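Local coordinates for DegT/DnrJ/EryC1/StrS aminotransferase (Brucella abortus 2308, PDB 4QGR), which binds pyridoxal-5'-phosphate and probably works as a transaminase, transferring amino groups with the help of this cofactor, at residues I142-F147 with I168-Q173; H83-P88 with P138-P143. One frame throughout, in Å; residues are numbered along the deposited sequence.

Overall arrangement
Both contacts join neighbouring parallel chains of the large mixed sheet, where strand 137-141 lies between strands 83-88 and 166-170. Contact 2 pairs strand 83-88 with 138-143; contact 1 begins where that pairing ends, shares Ile142 and Pro143 with it, and follows the chain into the loop beyond the C-terminal ends of strands 137-141 and 166-170. Their centres lie about 13 Å apart. Contact 1 is wholly buried near the middle of the chain and brings together carboxylates, an amide and a water, with pyridoxal-5'-phosphate against it. Contact 2 is mostly apolar, held by parallel strand pairing interrupted by a beta bulge, and its far end, at His83, Pro138 and Lys139, is partly exposed.

Contact 1 (I142-F147 with I168-Q173); sequences IPVDLF and IEDAAQ. With PLP (pyridoxal-5'-phosphate), chain E.
Gln173 reaches across to Phe147 and to the cofactor with the two branches of one amide. Its CG lies anti to the carbonyl carbon (chi1 -68°) and the chain runs extended beyond it, which brings OE1 within 2.7 Å of Phe147 N. The bond is bent at the hydrogen, and the donor stands above the amide plane instead of on a lone pair. On the other branch NE2 donates to O3 of pyridoxal-5'-phosphate at 2.8 Å, and Tyr323 OH also bonds to NE2. Asp170 holds CG anti to its backbone N (chi1 -176°), and OD2 comes 2.7 Å from PLP N1 while also bonding Thr95 OG1; OD1 accepts from Ala172 N in an Asx turn. An aspartate facing the pyridine nitrogen is a hallmark of fold type I PLP enzymes, where its charge is thought to keep that nitrogen protonated and the ring electron-poor. Val144 lies alongside Asp170, its CG1 3.7 Å from the PLP methyl carbon C2A. The backbones meet in a single bridge: Asp170 N donates to Pro143 O, and Asp145 N to Asp170 O at 3.1 Å. Past this bridge a water donates to Asp145 O and Asp170 O and accepts from Gln173 N. Away from the cofactor, Asp145 OD2 sits only 2.4 Å from Glu169 OE2, the carboxylate planes 78° apart, so one acid probably carries a proton. Ser174 OG also bonds this OD2 and Gly185 N this OE2; Tyr153 and Phe187 bond the other two oxygens.

Contact 2 (H83-P88 with P138-P143); sequences HAVFVP and PKAIIP
A bend at chi2 (-73°) folds Lys139 back over the imidazole of His83, whose CG is anti to its own carbonyl carbon (chi1 -59°). Lys139 CE thereby lies over one face of the ring, 3.7 Å from its centroid, in a CH-pi contact, while CG rests against His83 CG. Gly80 N is bonded to His83 ND1. The Phe86 ring lies alongside Pro138: CE1 meets Pro138 CB at 3.8 Å, and the ring edge, through CD1, comes 3.3 Å from Ala140 O. That oxygen accepts the N-H of Phe86 as well, at 2.9 Å. On the same side as Phe86, helix 120-133 packs on its ring through Leu123, Ile127 and Thr130. The other face carries Val85, whose CG1 touches Ala140 CB. Val85 CG1 also lies 3.8 Å from Ile142 CG1, and Val99 of helix 94-101 packs against Val85 there. Lys139 N donates to Ala84 O at 2.9 Å and Ile142 N to Phe86 O at 2.8 Å. Between Ala84 and Val85 the register slips by one residue, a beta bulge that leaves Lys139 without a bridge partner on strand 83-88. Pro88 CD ends the contact 3.3 Å from Ile142 O. This pair of parallel strands, crossing at -26° with helices 120-133 and 94-101 on its two faces, is part of the three-layer alpha/beta/alpha core of the large domain, as in fold type I aminotransferases.

Contact 1 (I142-F147 with I168-Q173)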
loop_
_atom_site.group_PDB
_atom_site.type_symbol
_atom_site.label_atom_id
_atom_site.label_comp_id
_atom_site.label_asym_id
_atom_site.label_seq_id
_atom_site.Cartn_x
_atom_site.Cartn_y
_atom_site.Cartn_z
ATOM N N ILE A 142 18.829 9.747 2.595
ATOM C CA ILE A 142 18.243 8.890 1.562
ATOM C C ILE A 142 18.815 9.267 0.199
ATOM O O ILE A 142 18.181 9.990 -0.580
ATOM C CB ILE A 142 16.693 8.876 1.512
ATOM C CG1 ILE A 142 16.095 8.712 2.900
ATOM C CG2 ILE A 142 16.194 7.782 0.554
ATOM C CD1 ILE A 142 14.566 8.690 2.967
ATOM N N PRO A 143 20.007 8.730 -0.096
ATOM C CA PRO A 143 20.502 8.890 -1.442
ATOM C C PRO A 143 19.629 8.112 -2.424
ATOM O O PRO A 143 19.056 7.064 -2.061
ATOM C CB PRO A 143 21.918 8.299 -1.384
ATOM C CG PRO A 143 22.208 8.071 0.051
ATOM C CD PRO A 143 20.853 7.832 0.684
ATOM N N VAL A 144 19.561 8.612 -3.661
ATOM C CA VAL A 144 18.822 7.937 -4.738
ATOM C C VAL A 144 19.781 7.486 -5.808
ATOM O O VAL A 144 20.701 8.222 -6.175
ATOM C CB VAL A 144 17.766 8.880 -5.353
ATOM C CG1 VAL A 144 17.027 8.198 -6.474
ATOM C CG2 VAL A 144 16.800 9.360 -4.263
ATOM N N ASP A 145 19.575 6.274 -6.305
ATOM C CA ASP A 145 20.336 5.816 -7.431
ATOM C C ASP A 145 19.589 6.251 -8.681
ATOM O O ASP A 145 18.852 5.481 -9.252
ATOM C CB ASP A 145 20.459 4.308 -7.417
ATOM C CG ASP A 145 21.105 3.781 -6.160
ATOM O OD1 ASP A 145 22.007 4.461 -5.603
ATOM O OD2 ASP A 145 20.717 2.660 -5.723
ATOM N N LEU A 146 19.725 7.515 -9.093
ATOM C CA LEU A 146 18.790 8.057 -10.076
ATOM C C LEU A 146 19.031 7.445 -11.440
ATOM O O LEU A 146 20.145 7.333 -11.870
ATOM C CB LEU A 146 18.844 9.595 -10.149
ATOM C CG LEU A 146 17.613 10.260 -10.768
ATOM C CD1 LEU A 146 16.365 10.014 -9.920
ATOM C CD2 LEU A 146 17.777 11.759 -10.955
ATOM N N PHE A 147 17.966 7.071 -12.119
ATOM C CA PHE A 147 18.002 6.500 -13.497
ATOM C C PHE A 147 18.727 5.176 -13.594
ATOM O O PHE A 147 18.989 4.689 -14.693
ATOM C CB PHE A 147 18.565 7.494 -14.555
ATOM C CG PHE A 147 17.857 8.846 -14.576
ATOM C CD1 PHE A 147 16.483 8.961 -14.374
ATOM C CD2 PHE A 147 18.579 9.990 -14.773
ATOM C CE1 PHE A 147 15.852 10.204 -14.412
ATOM C CE2 PHE A 147 17.931 11.257 -14.823
ATOM C CZ PHE A 147 16.561 11.356 -14.648
ATOM N N ILE A 168 19.388 5.040 4.016
ATOM C CA ILE A 168 18.429 4.247 3.260
ATOM C C ILE A 168 18.751 4.456 1.778
ATOM O O ILE A 168 18.662 5.596 1.263
ATOM C CB ILE A 168 16.981 4.684 3.495
ATOM C CG1 ILE A 168 16.591 4.566 4.966
ATOM C CG2 ILE A 168 16.065 3.868 2.576
ATOM C CD1 ILE A 168 15.320 5.329 5.329
ATOM N N GLU A 169 19.124 3.390 1.098
ATOM C CA GLU A 169 19.415 3.499 -0.349
ATOM C C GLU A 169 18.075 3.457 -1.086
ATOM O O GLU A 169 17.373 2.471 -0.976
ATOM C CB GLU A 169 20.277 2.335 -0.827
ATOM C CG GLU A 169 20.383 2.250 -2.355
ATOM C CD GLU A 169 21.190 1.095 -2.881
ATOM O OE1 GLU A 169 21.414 0.168 -2.087
ATOM O OE2 GLU A 169 21.610 1.132 -4.091
ATOM N N ASP A 170 17.692 4.531 -1.776
ATOM C CA ASP A 170 16.503 4.499 -2.636
ATOM C C ASP A 170 16.936 3.910 -4.016
ATOM O O ASP A 170 17.376 4.622 -4.896
ATOM C CB ASP A 170 15.817 5.847 -2.758
ATOM C CG ASP A 170 14.529 5.791 -3.567
ATOM O OD1 ASP A 170 14.215 4.678 -4.097
ATOM O OD2 ASP A 170 13.834 6.840 -3.687
ATOM N N ALA A 171 16.789 2.599 -4.140
ATOM C CA ALA A 171 17.139 1.822 -5.318
ATOM C C ALA A 171 15.859 1.505 -6.138
ATOM O O ALA A 171 15.799 0.493 -6.869
ATOM C CB ALA A 171 17.849 0.554 -4.887
ATOM N N ALA A 172 14.862 2.397 -6.082
ATOM C CA ALA A 172 13.649 2.252 -6.881
ATOM C C ALA A 172 14.014 2.003 -8.323
ATOM O O ALA A 172 13.322 1.239 -9.015
ATOM C CB ALA A 172 12.784 3.497 -6.792
ATOM N N GLN A 173 15.056 2.655 -8.812
ATOM C CA GLN A 173 15.321 2.657 -10.242
ATOM C C GLN A 173 16.523 1.851 -10.605
ATOM O O GLN A 173 16.935 1.867 -11.775
ATOM C CB GLN A 173 15.514 4.097 -10.734
ATOM C CG GLN A 173 14.248 4.935 -10.668
ATOM C CD GLN A 173 14.442 6.390 -11.095
ATOM O OE1 GLN A 173 15.278 6.723 -11.944
ATOM N NE2 GLN A 173 13.648 7.256 -10.521
HETATM N N1 PLP E . 11.803 6.369 -5.338
HETATM C C2 PLP E . 12.126 6.642 -6.616
HETATM C C2A PLP E . 13.483 7.188 -6.992
HETATM C C3 PLP E . 11.139 6.304 -7.678
HETATM O O3 PLP E . 11.472 6.521 -8.945
HETATM C C4 PLP E . 9.794 5.825 -7.263
HETATM C C4A PLP E . 8.688 5.371 -8.135
HETATM O O4A PLP E . 8.880 4.738 -9.153
HETATM C C5 PLP E . 9.580 5.591 -5.828
HETATM C C6 PLP E . 10.616 5.883 -4.937
HETATM C C5A PLP E . 8.251 5.078 -5.320
HETATM O O4P PLP E . 7.989 3.733 -5.744
HETATM P P PLP E . 6.481 3.239 -6.004
HETATM O O1P PLP E . 6.523 1.715 -6.081
HETATM O O2P PLP E . 5.609 3.805 -4.914
HETATM O O3P PLP E . 6.196 3.853 -7.385
HETATM O O HOH W 1 16.649 4.647 -7.668
#

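Contact 2 (H83-P88 with P138-P143)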
loop_
_atom_site.group_PDB
_atom_site.type_symbol
_atom_site.label_atom_id
_atom_site.label_comp_id
_atom_site.label_asym_id
_atom_site.label_seq_id
_atom_site.Cartn_x
_atom_site.Cartn_y
_atom_site.Cartn_z
ATOM N N HIS A 83 13.178 15.635 13.757
ATOM C CA HIS A 83 14.256 14.964 13.066
ATOM C C HIS A 83 14.397 15.408 11.620
ATOM O O HIS A 83 13.388 15.686 10.938
ATOM C CB HIS A 83 14.067 13.454 13.104
ATOM C CG HIS A 83 14.014 12.900 14.483
ATOM N ND1 HIS A 83 13.327 11.754 14.798
ATOM C CD2 HIS A 83 14.511 13.378 15.655
ATOM C CE1 HIS A 83 13.441 11.513 16.094
ATOM N NE2 HIS A 83 14.152 12.490 16.635
ATOM N N ALA A 84 15.658 15.495 11.180
ATOM C CA ALA A 84 15.991 15.868 9.811
ATOM C C ALA A 84 16.461 14.656 8.998
ATOM O O ALA A 84 17.255 13.828 9.486
ATOM C CB ALA A 84 17.059 16.924 9.796
ATOM N N VAL A 85 15.981 14.561 7.772
ATOM C CA VAL A 85 16.421 13.495 6.822
ATOM C C VAL A 85 16.851 14.171 5.519
ATOM O O VAL A 85 16.102 14.996 4.924
ATOM C CB VAL A 85 15.321 12.454 6.548
ATOM C CG1 VAL A 85 15.784 11.416 5.536
ATOM C CG2 VAL A 85 14.801 11.796 7.820
ATOM N N PHE A 86 18.071 13.877 5.075
ATOM C CA PHE A 86 18.708 14.563 3.930
ATOM C C PHE A 86 18.444 13.789 2.659
ATOM O O PHE A 86 18.728 12.587 2.616
ATOM C CB PHE A 86 20.231 14.734 4.213
ATOM C CG PHE A 86 20.468 15.523 5.453
ATOM C CD1 PHE A 86 20.414 14.890 6.707
ATOM C CD2 PHE A 86 20.516 16.902 5.407
ATOM C CE1 PHE A 86 20.527 15.589 7.855
ATOM C CE2 PHE A 86 20.659 17.628 6.570
ATOM C CZ PHE A 86 20.646 16.992 7.798
ATOM N N VAL A 87 17.834 14.464 1.680
ATOM C CA VAL A 87 17.330 13.840 0.436
ATOM C C VAL A 87 17.627 14.731 -0.761
ATOM O O VAL A 87 17.792 15.971 -0.620
ATOM C CB VAL A 87 15.800 13.535 0.530
ATOM C CG1 VAL A 87 15.518 12.749 1.795
ATOM C CG2 VAL A 87 14.960 14.805 0.560
ATOM N N PRO A 88 17.708 14.121 -1.966
ATOM C CA PRO A 88 17.749 14.994 -3.135
ATOM C C PRO A 88 16.401 15.641 -3.410
ATOM O O PRO A 88 15.365 15.154 -2.974
ATOM C CB PRO A 88 18.106 14.032 -4.282
ATOM C CG PRO A 88 18.356 12.707 -3.663
ATOM C CD PRO A 88 17.673 12.697 -2.345
ATOM N N PRO A 138 19.798 15.760 13.010
ATOM C CA PRO A 138 20.032 14.884 11.857
ATOM C C PRO A 138 19.872 13.426 12.233
ATOM O O PRO A 138 20.435 12.967 13.262
ATOM C CB PRO A 138 21.492 15.183 11.461
ATOM C CG PRO A 138 21.864 16.412 12.188
ATOM C CD PRO A 138 21.001 16.519 13.391
ATOM N N LYS A 139 19.088 12.697 11.448
ATOM C CA LYS A 139 18.902 11.262 11.699
ATOM C C LYS A 139 19.232 10.340 10.536
ATOM O O LYS A 139 19.699 9.229 10.764
ATOM C CB LYS A 139 17.475 10.972 12.134
ATOM C CG LYS A 139 17.172 11.408 13.542
ATOM C CD LYS A 139 17.819 10.503 14.572
ATOM C CE LYS A 139 17.224 10.859 15.921
ATOM N NZ LYS A 139 17.559 9.866 16.978
ATOM N N ALA A 140 18.954 10.765 9.325
ATOM C CA ALA A 140 19.095 9.878 8.170
ATOM C C ALA A 140 19.415 10.589 6.878
ATOM O O ALA A 140 19.208 11.791 6.731
ATOM C CB ALA A 140 17.820 9.056 7.997
ATOM N N ILE A 141 19.902 9.802 5.923
ATOM C CA ILE A 141 20.180 10.241 4.540
ATOM C C ILE A 141 19.524 9.245 3.624
ATOM O O ILE A 141 19.616 8.023 3.864
ATOM C CB ILE A 141 21.695 10.264 4.212
ATOM C CG1 ILE A 141 22.434 10.971 5.336
ATOM C CG2 ILE A 141 21.923 10.898 2.835
ATOM C CD1 ILE A 141 23.921 10.718 5.403
ATOM N N ILE A 142 18.829 9.747 2.595
ATOM C CA ILE A 142 18.243 8.890 1.562
ATOM C C ILE A 142 18.815 9.267 0.199
ATOM O O ILE A 142 18.181 9.990 -0.580
ATOM C CB ILE A 142 16.693 8.876 1.512
ATOM C CG1 ILE A 142 16.095 8.712 2.900
ATOM C CG2 ILE A 142 16.194 7.782 0.554
ATOM C CD1 ILE A 142 14.566 8.690 2.967
ATOM N N PRO A 143 20.007 8.730 -0.096
ATOM C CA PRO A 143 20.502 8.890 -1.442
ATOM C C PRO A 143 19.629 8.112 -2.424
ATOM O O PRO A 143 19.056 7.064 -2.061
ATOM C CB PRO A 143 21.918 8.299 -1.384
ATOM C CG PRO A 143 22.208 8.071 0.051
ATOM C CD PRO A 143 20.853 7.832 0.684
#